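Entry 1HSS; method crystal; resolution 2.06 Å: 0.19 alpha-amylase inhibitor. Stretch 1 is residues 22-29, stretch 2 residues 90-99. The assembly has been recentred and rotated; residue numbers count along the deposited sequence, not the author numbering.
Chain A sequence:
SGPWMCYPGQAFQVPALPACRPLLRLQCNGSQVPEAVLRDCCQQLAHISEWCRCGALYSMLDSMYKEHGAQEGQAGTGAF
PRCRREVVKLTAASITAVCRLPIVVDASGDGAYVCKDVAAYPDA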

# COMPACT_ATOMS: atom_id res chain seq x y z
N PRO A 22 0.46 -13.00 -9.81
CA PRO A 22 1.48 -12.42 -10.69
C PRO A 22 1.70 -10.92 -10.48
O PRO A 22 2.79 -10.43 -10.64
CB PRO A 22 0.94 -12.73 -12.09
CG PRO A 22 -0.51 -13.03 -11.89
CD PRO A 22 -0.55 -13.74 -10.59
N LEU A 23 0.65 -10.20 -10.11
CA LEU A 23 0.77 -8.80 -9.76
C LEU A 23 1.73 -8.61 -8.59
O LEU A 23 2.63 -7.79 -8.67
CB LEU A 23 -0.59 -8.25 -9.37
CG LEU A 23 -0.53 -6.82 -8.86
CD1 LEU A 23 -0.09 -5.92 -10.00
CD2 LEU A 23 -1.88 -6.36 -8.33
N LEU A 24 1.51 -9.35 -7.50
CA LEU A 24 2.35 -9.28 -6.30
C LEU A 24 3.84 -9.60 -6.56
O LEU A 24 4.73 -8.94 -6.02
CB LEU A 24 1.77 -10.20 -5.22
CG LEU A 24 2.58 -10.35 -3.93
CD1 LEU A 24 2.89 -8.98 -3.30
CD2 LEU A 24 1.83 -11.23 -2.96
N ARG A 25 4.11 -10.56 -7.44
CA ARG A 25 5.47 -10.91 -7.82
C ARG A 25 6.21 -9.87 -8.64
O ARG A 25 7.42 -9.74 -8.51
CB ARG A 25 5.49 -12.24 -8.55
CG ARG A 25 5.37 -13.41 -7.62
CD ARG A 25 6.00 -14.62 -8.24
NE ARG A 25 4.98 -15.49 -8.77
CZ ARG A 25 4.53 -16.57 -8.13
NH1 ARG A 25 5.19 -17.05 -7.06
NH2 ARG A 25 3.46 -17.21 -8.60
N LEU A 26 5.48 -9.14 -9.49
CA LEU A 26 6.01 -7.97 -10.20
C LEU A 26 6.21 -6.76 -9.29
O LEU A 26 7.27 -6.12 -9.27
CB LEU A 26 5.07 -7.57 -11.35
CG LEU A 26 4.95 -8.50 -12.56
CD1 LEU A 26 3.70 -8.15 -13.38
CD2 LEU A 26 6.21 -8.40 -13.39
N GLN A 27 5.20 -6.45 -8.51
CA GLN A 27 5.29 -5.33 -7.61
C GLN A 27 6.37 -5.45 -6.56
O GLN A 27 6.97 -4.45 -6.21
CB GLN A 27 3.98 -5.10 -6.92
CG GLN A 27 2.91 -4.53 -7.80
CD GLN A 27 1.71 -4.12 -6.98
OE1 GLN A 27 1.32 -2.96 -6.97
NE2 GLN A 27 1.17 -5.06 -6.22
N CYS A 28 6.58 -6.64 -5.99
CA CYS A 28 7.46 -6.74 -4.82
C CYS A 28 8.96 -6.50 -5.08
O CYS A 28 9.71 -6.20 -4.14
CB CYS A 28 7.24 -8.04 -4.03
SG CYS A 28 7.73 -9.58 -4.85
N ASN A 29 9.36 -6.46 -6.35
CA ASN A 29 10.67 -5.93 -6.70
C ASN A 29 10.65 -4.74 -7.66
O ASN A 29 11.65 -4.45 -8.33
CB ASN A 29 11.57 -7.04 -7.28
CG ASN A 29 10.92 -7.79 -8.42
OD1 ASN A 29 11.17 -8.98 -8.61
ND2 ASN A 29 10.10 -7.11 -9.20
N LEU A 90 4.02 -6.05 2.86
CA LEU A 90 3.58 -4.67 2.71
C LEU A 90 2.90 -4.44 1.37
O LEU A 90 1.94 -3.68 1.30
CB LEU A 90 4.77 -3.74 2.83
CG LEU A 90 4.61 -2.58 3.81
CD1 LEU A 90 4.22 -3.10 5.18
CD2 LEU A 90 5.93 -1.83 3.88
N THR A 91 3.41 -5.06 0.32
CA THR A 91 2.81 -4.96 -1.03
C THR A 91 1.44 -5.68 -1.12
O THR A 91 0.42 -5.09 -1.50
CB THR A 91 3.78 -5.54 -2.11
OG1 THR A 91 5.04 -4.87 -2.02
CG2 THR A 91 3.22 -5.38 -3.51
N ALA A 92 1.39 -6.89 -0.59
CA ALA A 92 0.15 -7.62 -0.53
C ALA A 92 -0.94 -6.86 0.27
O ALA A 92 -2.10 -6.79 -0.15
CB ALA A 92 0.40 -9.01 0.07
N ALA A 93 -0.55 -6.18 1.36
CA ALA A 93 -1.46 -5.42 2.22
C ALA A 93 -2.11 -4.22 1.53
O ALA A 93 -3.10 -3.67 2.02
CB ALA A 93 -0.71 -4.95 3.48
N SER A 94 -1.56 -3.76 0.41
CA SER A 94 -2.05 -2.53 -0.21
C SER A 94 -2.47 -2.72 -1.67
O SER A 94 -2.76 -1.75 -2.37
CB SER A 94 -0.97 -1.46 -0.13
OG SER A 94 0.23 -1.94 -0.70
N ILE A 95 -2.64 -3.97 -2.09
CA ILE A 95 -3.10 -4.28 -3.45
C ILE A 95 -4.53 -3.76 -3.70
O ILE A 95 -4.86 -3.20 -4.74
CB ILE A 95 -3.05 -5.80 -3.72
CG1 ILE A 95 -1.60 -6.25 -3.88
CG2 ILE A 95 -3.88 -6.16 -4.95
CD1 ILE A 95 -1.44 -7.74 -4.11
N THR A 96 -5.26 -3.73 -2.60
CA THR A 96 -6.62 -3.25 -2.48
C THR A 96 -6.67 -1.67 -2.58
O THR A 96 -7.44 -1.10 -3.38
CB THR A 96 -7.17 -3.89 -1.13
OG1 THR A 96 -8.57 -4.11 -1.20
CG2 THR A 96 -6.79 -3.10 0.06
N ALA A 97 -5.64 -1.02 -2.06
CA ALA A 97 -5.43 0.41 -2.30
C ALA A 97 -5.06 0.74 -3.76
O ALA A 97 -5.59 1.68 -4.35
CB ALA A 97 -4.35 0.95 -1.36
N VAL A 98 -4.16 -0.03 -4.37
CA VAL A 98 -3.81 0.26 -5.75
C VAL A 98 -4.99 0.00 -6.69
O VAL A 98 -5.22 0.79 -7.60
CB VAL A 98 -2.53 -0.49 -6.21
CG1 VAL A 98 -1.59 -0.72 -5.02
CG2 VAL A 98 -2.87 -1.77 -6.94
N CYS A 99 -5.87 -0.92 -6.30
CA CYS A 99 -7.15 -1.14 -6.99
C CYS A 99 -8.25 -0.12 -6.63
O CYS A 99 -9.32 -0.12 -7.24
CB CYS A 99 -7.69 -2.55 -6.72
SG CYS A 99 -6.80 -3.97 -7.46
O HOH W 1 6.26 -3.23 -3.79
O HOH W 2 0.38 -3.15 -3.76

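Helices that pack against one another inside a small protein are often joined by apolar side chains and buried water, without a direct hydrogen bond between them. The 0.19 alpha-amylase inhibitor offers a compact example. Residues 22-29 and 90-99 lie more than sixty positions apart in the sequence, yet they bury 332 Å² between them, counting both sides, and no hydrogen bond passes directly from one to the other.

The first kind of interaction is apolar packing. Leu23, Leu24 and Gln27 lie within about one helical turn of each other, so their side chains can meet the second stretch together, while Arg25 points away from it and remains exposed. Leu23 points toward the partner and brings CD2 to 3.9 Å from CG2 of Ile95. Leu24 starts sideways, but its t, p conformation carries the branched end closer: CD1 reaches 3.6 Å from CG2 of Thr91 and 3.7 Å from the backbone N of Ala92, and CD2 lies 4.0 Å from CB of Ala92. The small methyl of Ala92 suits a place where the backbones come near, with the CA atoms of Leu24 and Ala92 6.4 Å apart. Ile95 also points toward the first stretch; its extended m, t side chain sets CD1 4.2 Å from CB of Leu24, so this one residue touches both Leu23 and Leu24.

The second kind is contact between polar and apolar groups. Gln27 is buried and points toward the second stretch, where its long side chain spans several neighbours. NE2 lies 3.4 Å from CG2 of Thr91 and 3.8 Å from CG1 of Ile95, while OE1 is 4.2 Å from CG1 of Val98. These are van der Waals contacts, in which the amide packs against aliphatic carbon. Thr91, which has the largest area covered in this contact, is suited to such a mixed setting: its methyl packs against Leu24 and Gln27, and its hydroxyl OG1 approaches CA of Cys28 at 4.1 Å.

Water supplies the polar link that direct contacts lack. Water 1 donates to O of Gln27 at 2.8 Å and to OG1 of Thr91 at 2.7 Å, joining a backbone carbonyl near the end of the first stretch to a side chain of the second. Water 2 donates to O of Thr91 at 3.0 Å and accepts a weak hydrogen bond from NE2 of Gln27 at 3.2 Å. Gln27 and Thr91 are thus bridged twice, each through one backbone and one side-chain group.

Backbone hydrogen bonds and a turn accompany this arrangement. In the first stretch, N of Gln27 donates to O of Leu23 at 2.9 Å, and N of Cys28 to O of Leu24 at 3.0 Å. In the second stretch, a type I turn from Ala92 to Ile95 leads into another helical segment, and Thr91, Ile95 and Val98 all point toward the first stretch. The example shows how shape and shared solvent can together join two segments.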